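Local coordinates for protein transcription termination factor NusA (Planctomyces limnophilus, PDB 4MTN) that probably takes part in both transcription termination and antitermination, binding the core of RNA polymerase and nascent RNA, at residues A[182-185]-A[189-192]; A[200-205]-A[241-246]. All coordinates share one frame; numbering follows the deposited sequence.

Contact 1: A[182-185]-A[189-192]; sequences LLEL and EVNE
Val190 lays its CG1 methyl over the aliphatic part of Glu184, 3.6 Å from CG, the two side chains crossing at about a right angle. The pair joins two consecutive helices, 176-186 and the short 188-191, at a tight helix-to-helix turn that leads into the first strand of the KH region. The placement of Val190 CG1 follows from its torsion: it lies anti to the backbone N (chi1 -180°), which also brings it 3.9 Å from Glu184 CA. Beyond CG the glutamate runs on extended, and its carboxylate turns to Arg181, one helical turn earlier, in a salt bridge; Val190 meets the methylene part of this side chain and not its charge. Leu183 packs on Val236 of helix 231-239, and Val190 also touches Ile197 of strand 195-203. Asn191 closes the turn with its amide: ND2 donates to Glu184 O at 2.9 Å, N-H...O 150°, approaching nearly in line with the C=O bond, with the oxygen close to the amide plane.

Contact 2: A[200-205]-A[241-246]; sequences LAREAG and GGERIE
Glu243 reaches from the loop ahead of strand 244-249 over Gly205 to Arg202. Glu243 CB lies 4.0 Å from Gly205 C, and CG, anti to the backbone N (chi1 178°), stays over the same glycine, 4.1 Å from its N. The chain runs on extended, which carries the carboxylate past Gly205 to the guanidinium edge of Arg202, whose own side chain it crosses at about a right angle. There OE1 takes two well-formed bonds. Arg202 NH2 meets the syn lone pair of Glu243 OE1 at 2.8 Å in a salt bridge, nearly within the guanidinium plane, and Gly205 N donates to the same OE1 at 3.0 Å from above the carboxylate plane. OE2 lies near Arg202 NE, though its position is less certain. Guanidinium and carboxylate are nearly coplanar, 21° apart, while Ala204 CB covers part of one guanidinium face. A leucine in place of Glu243 would probably leave the buried Arg202 without its carboxylate mate and Gly205 N without this acceptor. Gly205 has a positive phi, a conformation that favours glycine. Arg202 NH1 is bound by the carbonyls of Arg173 and His175. The bridge runs from strand 195-203, one outer strand of the three-stranded KH sheet, to the residue just ahead of strand 244-249, the other, with strand 207-214 between them and Phe178 and Val179 of helix 176-186 packed against Arg202.

How the contacts relate
One contact sits at a turn between two helices, the other at the end of the sheet those helices precede. Contact 1 comes first in the chain: a few residues after helix 188-191 the chain enters strand 195-203, which carries one half of contact 2. Their centres lie about 17 Å apart, their nearest atoms about 5 Å, without touching. Helix 176-186 serves both, carrying one half of contact 1 and packing against Leu200 of contact 2. Contact 1 lies at the surface, contact 2 is partly buried. Both belong to the region built around the sheet 195-203, 207-214 and 244-249, of the KH type, which probably contributes to the RNA binding of the protein.

Contact 1: A[182-185]-A[189-192]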
# COMPACT_ATOMS: atom_id res chain seq x y z
N LEU A 182 -10.64 2.82 -10.82
CA LEU A 182 -11.08 3.75 -11.86
C LEU A 182 -11.12 3.10 -13.23
O LEU A 182 -11.99 3.39 -14.05
CB LEU A 182 -10.16 4.98 -11.89
CG LEU A 182 -10.30 5.94 -10.71
CD1 LEU A 182 -9.22 7.01 -10.77
CD2 LEU A 182 -11.68 6.57 -10.69
N LEU A 183 -10.16 2.21 -13.49
CA LEU A 183 -10.13 1.47 -14.75
C LEU A 183 -11.32 0.51 -14.84
O LEU A 183 -11.90 0.33 -15.91
CB LEU A 183 -8.81 0.70 -14.89
CG LEU A 183 -7.60 1.56 -15.26
CD1 LEU A 183 -6.31 0.77 -15.16
CD2 LEU A 183 -7.77 2.13 -16.66
N GLU A 184 -11.67 -0.09 -13.71
CA GLU A 184 -12.81 -1.00 -13.65
C GLU A 184 -14.11 -0.26 -13.95
O GLU A 184 -15.02 -0.82 -14.56
CB GLU A 184 -12.89 -1.68 -12.28
CG GLU A 184 -11.78 -2.69 -12.02
CD GLU A 184 -11.72 -3.14 -10.57
OE1 GLU A 184 -12.53 -2.64 -9.76
OE2 GLU A 184 -10.86 -3.98 -10.24
N LEU A 185 -14.19 0.99 -13.53
CA LEU A 185 -15.39 1.80 -13.76
C LEU A 185 -15.48 2.27 -15.21
O LEU A 185 -16.55 2.23 -15.81
CB LEU A 185 -15.41 3.01 -12.82
CG LEU A 185 -15.70 2.75 -11.34
CD1 LEU A 185 -15.66 4.05 -10.56
CD2 LEU A 185 -17.04 2.06 -11.17
N GLU A 189 -15.12 -3.70 -20.40
CA GLU A 189 -14.53 -5.03 -20.52
C GLU A 189 -13.93 -5.51 -19.20
O GLU A 189 -13.89 -6.70 -18.92
CB GLU A 189 -13.44 -5.04 -21.60
CG GLU A 189 -13.97 -4.96 -23.03
CD GLU A 189 -14.04 -3.54 -23.55
OE1 GLU A 189 -14.29 -2.61 -22.75
OE2 GLU A 189 -13.84 -3.34 -24.77
N VAL A 190 -13.47 -4.57 -18.38
CA VAL A 190 -12.84 -4.91 -17.11
C VAL A 190 -13.88 -5.23 -16.03
O VAL A 190 -13.71 -6.19 -15.27
CB VAL A 190 -11.91 -3.78 -16.62
CG1 VAL A 190 -11.27 -4.15 -15.30
CG2 VAL A 190 -10.84 -3.50 -17.66
N ASN A 191 -14.94 -4.43 -15.96
CA ASN A 191 -15.98 -4.67 -14.95
C ASN A 191 -16.90 -5.82 -15.33
O ASN A 191 -17.62 -6.36 -14.49
CB ASN A 191 -16.80 -3.40 -14.70
CG ASN A 191 -17.46 -2.86 -15.96
OD1 ASN A 191 -18.16 -3.58 -16.67
ND2 ASN A 191 -17.24 -1.58 -16.24
N GLU A 192 -16.88 -6.21 -16.61
CA GLU A 192 -17.61 -7.38 -17.07
C GLU A 192 -16.74 -8.62 -16.98
O GLU A 192 -17.12 -9.70 -17.44
CB GLU A 192 -18.12 -7.18 -18.50
CG GLU A 192 -19.22 -6.14 -18.65
CD GLU A 192 -20.57 -6.63 -18.15
OE1 GLU A 192 -20.70 -7.84 -17.85
OE2 GLU A 192 -21.50 -5.81 -18.06

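Contact 2: A[200-205]-A[241-246]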
# COMPACT_ATOMS: atom_id res chain seq x y z
N LEU A 200 0.13 -3.93 -11.52
CA LEU A 200 0.07 -2.47 -11.57
C LEU A 200 1.28 -1.83 -10.90
O LEU A 200 1.70 -2.25 -9.83
CB LEU A 200 -1.22 -1.98 -10.92
CG LEU A 200 -1.88 -0.77 -11.57
CD1 LEU A 200 -2.62 -1.22 -12.81
CD2 LEU A 200 -2.84 -0.10 -10.62
N ALA A 201 1.82 -0.80 -11.55
CA ALA A 201 2.95 -0.05 -11.02
C ALA A 201 2.70 1.44 -11.18
O ALA A 201 2.53 1.92 -12.30
CB ALA A 201 4.24 -0.46 -11.70
N ARG A 202 2.69 2.18 -10.08
CA ARG A 202 2.28 3.58 -10.12
C ARG A 202 3.25 4.56 -9.46
O ARG A 202 3.77 4.31 -8.38
CB ARG A 202 0.91 3.74 -9.48
CG ARG A 202 0.38 5.16 -9.52
CD ARG A 202 -0.97 5.30 -8.84
NE ARG A 202 -1.59 6.58 -9.17
CZ ARG A 202 -2.64 7.10 -8.54
NH1 ARG A 202 -3.19 6.44 -7.53
NH2 ARG A 202 -3.12 8.27 -8.91
N GLU A 203 3.49 5.68 -10.15
CA GLU A 203 4.01 6.87 -9.51
C GLU A 203 2.93 7.95 -9.59
O GLU A 203 2.65 8.48 -10.66
CB GLU A 203 5.30 7.34 -10.18
CG GLU A 203 6.50 6.45 -9.91
CD GLU A 203 7.81 7.07 -10.36
OE1 GLU A 203 7.81 8.27 -10.70
OE2 GLU A 203 8.83 6.35 -10.36
N ALA A 204 2.33 8.25 -8.44
CA ALA A 204 1.11 9.05 -8.39
C ALA A 204 1.25 10.43 -9.00
O ALA A 204 2.15 11.20 -8.65
CB ALA A 204 0.64 9.17 -6.95
N GLY A 205 0.35 10.75 -9.93
CA GLY A 205 0.34 12.04 -10.58
C GLY A 205 1.26 12.12 -11.78
O GLY A 205 1.35 13.16 -12.43
N GLY A 241 -5.33 13.85 -12.67
CA GLY A 241 -4.63 15.10 -12.86
C GLY A 241 -3.61 15.10 -13.98
O GLY A 241 -2.64 15.86 -13.94
N GLY A 242 -3.83 14.26 -14.98
CA GLY A 242 -2.94 14.20 -16.13
C GLY A 242 -1.88 13.12 -16.01
O GLY A 242 -0.86 13.15 -16.70
N GLU A 243 -2.13 12.15 -15.13
CA GLU A 243 -1.22 11.03 -14.95
C GLU A 243 -1.20 10.14 -16.19
O GLU A 243 -2.25 9.76 -16.71
CB GLU A 243 -1.62 10.22 -13.71
CG GLU A 243 -0.78 8.99 -13.45
CD GLU A 243 -1.08 8.36 -12.10
OE1 GLU A 243 -1.75 9.01 -11.27
OE2 GLU A 243 -0.64 7.21 -11.86
N ARG A 244 0.00 9.81 -16.67
CA ARG A 244 0.15 8.99 -17.86
C ARG A 244 -0.10 7.52 -17.57
O ARG A 244 0.44 6.96 -16.62
CB ARG A 244 1.55 9.17 -18.46
CG ARG A 244 1.80 10.55 -19.05
CD ARG A 244 0.73 10.90 -20.08
NE ARG A 244 0.63 9.88 -21.12
CZ ARG A 244 -0.35 9.82 -22.01
NH1 ARG A 244 -1.32 10.72 -22.00
NH2 ARG A 244 -0.36 8.85 -22.92
N ILE A 245 -0.93 6.89 -18.41
CA ILE A 245 -1.29 5.49 -18.21
C ILE A 245 -0.89 4.61 -19.39
O ILE A 245 -1.39 4.80 -20.51
CB ILE A 245 -2.80 5.34 -17.95
CG1 ILE A 245 -3.21 6.15 -16.72
CG2 ILE A 245 -3.17 3.88 -17.78
CD1 ILE A 245 -4.68 6.06 -16.39
N GLU A 246 0.00 3.66 -19.14
CA GLU A 246 0.44 2.72 -20.17
C GLU A 246 -0.16 1.34 -19.92
O GLU A 246 0.10 0.73 -18.88
CB GLU A 246 1.96 2.63 -20.21
CG GLU A 246 2.68 3.96 -20.32
CD GLU A 246 4.18 3.81 -20.20
OE1 GLU A 246 4.67 2.66 -20.18
OE2 GLU A 246 4.88 4.85 -20.11